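Local coordinates for histidine triad protein (Plasmodium falciparum 3D7, PDB 5CS2), which hydrolyses diadenosine triphosphate, probably to AMP and ADP, and is bound by the antimalarial natural product cyclomarin A, at the interface of chains A and B. Coordinates in Å, arbitrary orientation; residue numbers count along the deposited sequence, not the author numbering. Chains: chain A/B, Histidine triad protein.

The interface of chains A and B. Residues chain A 66, 104-108; chain B 96-97, 122-124.
A:Glu107, in the 3-10 turn 106-108 that follows strand 97-104, presents its backbone N to the carboxylate of B:Asp97, the first residue of the same strand in the partner chain. The bond from A:Glu107 N to B:Asp97 OD2 is 2.8 Å long and fairly straight, 162° at the hydrogen, although the N-H comes down from above the carboxylate plane. With CG anti to its own carbonyl carbon (chi1 -57°), B:Asp97 places OD2 at the turn, where the N-terminal end of the short helix may help to stabilise the negative charge, and turns OD1 towards A:His66 and a water that also binds the backbone N of A:Lys106. CA of A:Gly105 packs over the face of this carboxylate, 3.6 Å from B:Asp97 CG and on the same side as A:Glu107 N. From the opposite face, B:Asp97 OD1 accepts a bond of 2.9 Å from the hydroxyl OG1 of B:Thr96. The A:His66 imidazole lies 25° from the plane of the B:Asp97 carboxylate, its CE1 3.3 Å from B:Asp97 OD1, which is much nearer the ring plane than the carbonyl O of B:Thr96, set well above it and out past CE1. The ring is steadied within its own chain by A:His66 ND1, which donates to OD1 of A:Asp104 at 3.1 Å. The side chain of A:Glu107 is bent at chi2 and rests its carboxylate along the CA and CG1 side of B:Ile124, OE2 of A:Glu107 lying 3.5 Å from B:Ile124 CA. The backbone carbonyl O of A:Glu107 sits above the centre of the B:Arg122 guanidinium, 3.5 Å from its plane, and is also linked through a water to the carbonyl O of B:Lys123. B:Arg122 folds under this oxygen through bends at chi2 and chi3, while its CG meets CB of A:Ala108. Centred about 12 Å from the active-site residue A:His116 and repeated by the two-fold axis, this mixed polar patch helps join two HIT-fold subunits into the dimer of the deposited assembly.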
# COMPACT_ATOMS: atom_id res chain seq x y z
N HIS A 66 -13.35 0.80 -4.62
CA HIS A 66 -12.27 1.74 -4.41
C HIS A 66 -11.63 1.60 -3.06
O HIS A 66 -12.29 1.27 -2.09
CB HIS A 66 -12.77 3.18 -4.60
CG HIS A 66 -12.84 3.59 -6.04
ND1 HIS A 66 -11.69 3.86 -6.78
CD2 HIS A 66 -13.92 3.74 -6.84
CE1 HIS A 66 -12.11 4.14 -8.00
NE2 HIS A 66 -13.45 4.09 -8.08
N ASP A 104 -6.02 1.69 -8.18
CA ASP A 104 -7.25 2.16 -7.56
C ASP A 104 -8.18 2.88 -8.54
O ASP A 104 -8.31 4.10 -8.48
CB ASP A 104 -6.92 3.01 -6.32
CG ASP A 104 -8.10 3.46 -5.50
OD1 ASP A 104 -9.14 2.74 -5.50
OD2 ASP A 104 -7.96 4.45 -4.77
N GLY A 105 -8.84 2.12 -9.39
CA GLY A 105 -9.77 2.70 -10.35
C GLY A 105 -9.43 2.40 -11.79
O GLY A 105 -8.28 2.12 -12.12
N LYS A 106 -10.43 2.52 -12.68
CA LYS A 106 -10.27 2.22 -14.09
C LYS A 106 -9.13 2.98 -14.77
O LYS A 106 -8.39 2.40 -15.57
CB LYS A 106 -11.61 2.42 -14.85
CG LYS A 106 -11.68 1.67 -16.18
CD LYS A 106 -13.11 1.55 -16.70
CE LYS A 106 -13.27 0.42 -17.70
NZ LYS A 106 -13.13 -0.93 -17.07
N GLU A 107 -8.98 4.28 -14.45
CA GLU A 107 -7.93 5.07 -15.10
C GLU A 107 -6.52 4.75 -14.53
O GLU A 107 -5.52 5.15 -15.11
CB GLU A 107 -8.28 6.56 -15.12
CG GLU A 107 -9.60 6.78 -15.88
CD GLU A 107 -9.73 6.06 -17.23
OE1 GLU A 107 -10.80 5.47 -17.50
OE2 GLU A 107 -8.75 6.07 -18.00
N ALA A 108 -6.47 3.94 -13.45
CA ALA A 108 -5.21 3.42 -12.93
C ALA A 108 -4.95 1.98 -13.44
O ALA A 108 -3.97 1.33 -13.06
CB ALA A 108 -5.20 3.45 -11.42
N THR B 96 -11.40 10.00 -8.87
CA THR B 96 -11.68 8.92 -7.96
C THR B 96 -10.57 7.86 -8.14
O THR B 96 -10.58 6.88 -7.41
CB THR B 96 -13.05 8.30 -8.31
OG1 THR B 96 -12.99 7.77 -9.64
CG2 THR B 96 -14.21 9.33 -8.21
N ASP B 97 -9.70 8.02 -9.17
CA ASP B 97 -8.71 7.00 -9.52
C ASP B 97 -7.28 7.38 -9.19
O ASP B 97 -6.85 8.51 -9.43
CB ASP B 97 -8.81 6.62 -10.99
CG ASP B 97 -10.18 6.11 -11.44
OD1 ASP B 97 -11.05 5.87 -10.55
OD2 ASP B 97 -10.37 5.94 -12.66
N ARG B 122 -5.11 9.80 -11.15
CA ARG B 122 -5.21 9.35 -12.55
C ARG B 122 -6.47 9.85 -13.26
O ARG B 122 -7.54 9.90 -12.66
CB ARG B 122 -5.18 7.81 -12.60
CG ARG B 122 -3.91 7.15 -12.04
CD ARG B 122 -2.63 7.66 -12.65
NE ARG B 122 -2.58 7.45 -14.10
CZ ARG B 122 -2.16 6.33 -14.68
NH1 ARG B 122 -1.73 5.32 -13.94
NH2 ARG B 122 -2.16 6.22 -16.00
N LYS B 123 -6.33 10.20 -14.56
CA LYS B 123 -7.41 10.69 -15.45
C LYS B 123 -7.31 10.03 -16.84
O LYS B 123 -6.26 9.50 -17.19
CB LYS B 123 -7.36 12.22 -15.55
CG LYS B 123 -7.84 12.92 -14.29
CD LYS B 123 -7.24 14.31 -14.13
CE LYS B 123 -8.12 15.15 -13.23
NZ LYS B 123 -7.45 16.40 -12.77
N ILE B 124 -8.41 10.05 -17.62
CA ILE B 124 -8.44 9.45 -18.98
C ILE B 124 -7.30 9.97 -19.86
O ILE B 124 -7.08 11.18 -19.96
CB ILE B 124 -9.83 9.58 -19.68
CG1 ILE B 124 -10.96 8.99 -18.82
CG2 ILE B 124 -9.82 8.97 -21.11
CD1 ILE B 124 -12.40 9.45 -19.19
O HOH W 1 -12.81 3.88 -11.37
O HOH W 2 -5.21 6.68 -17.33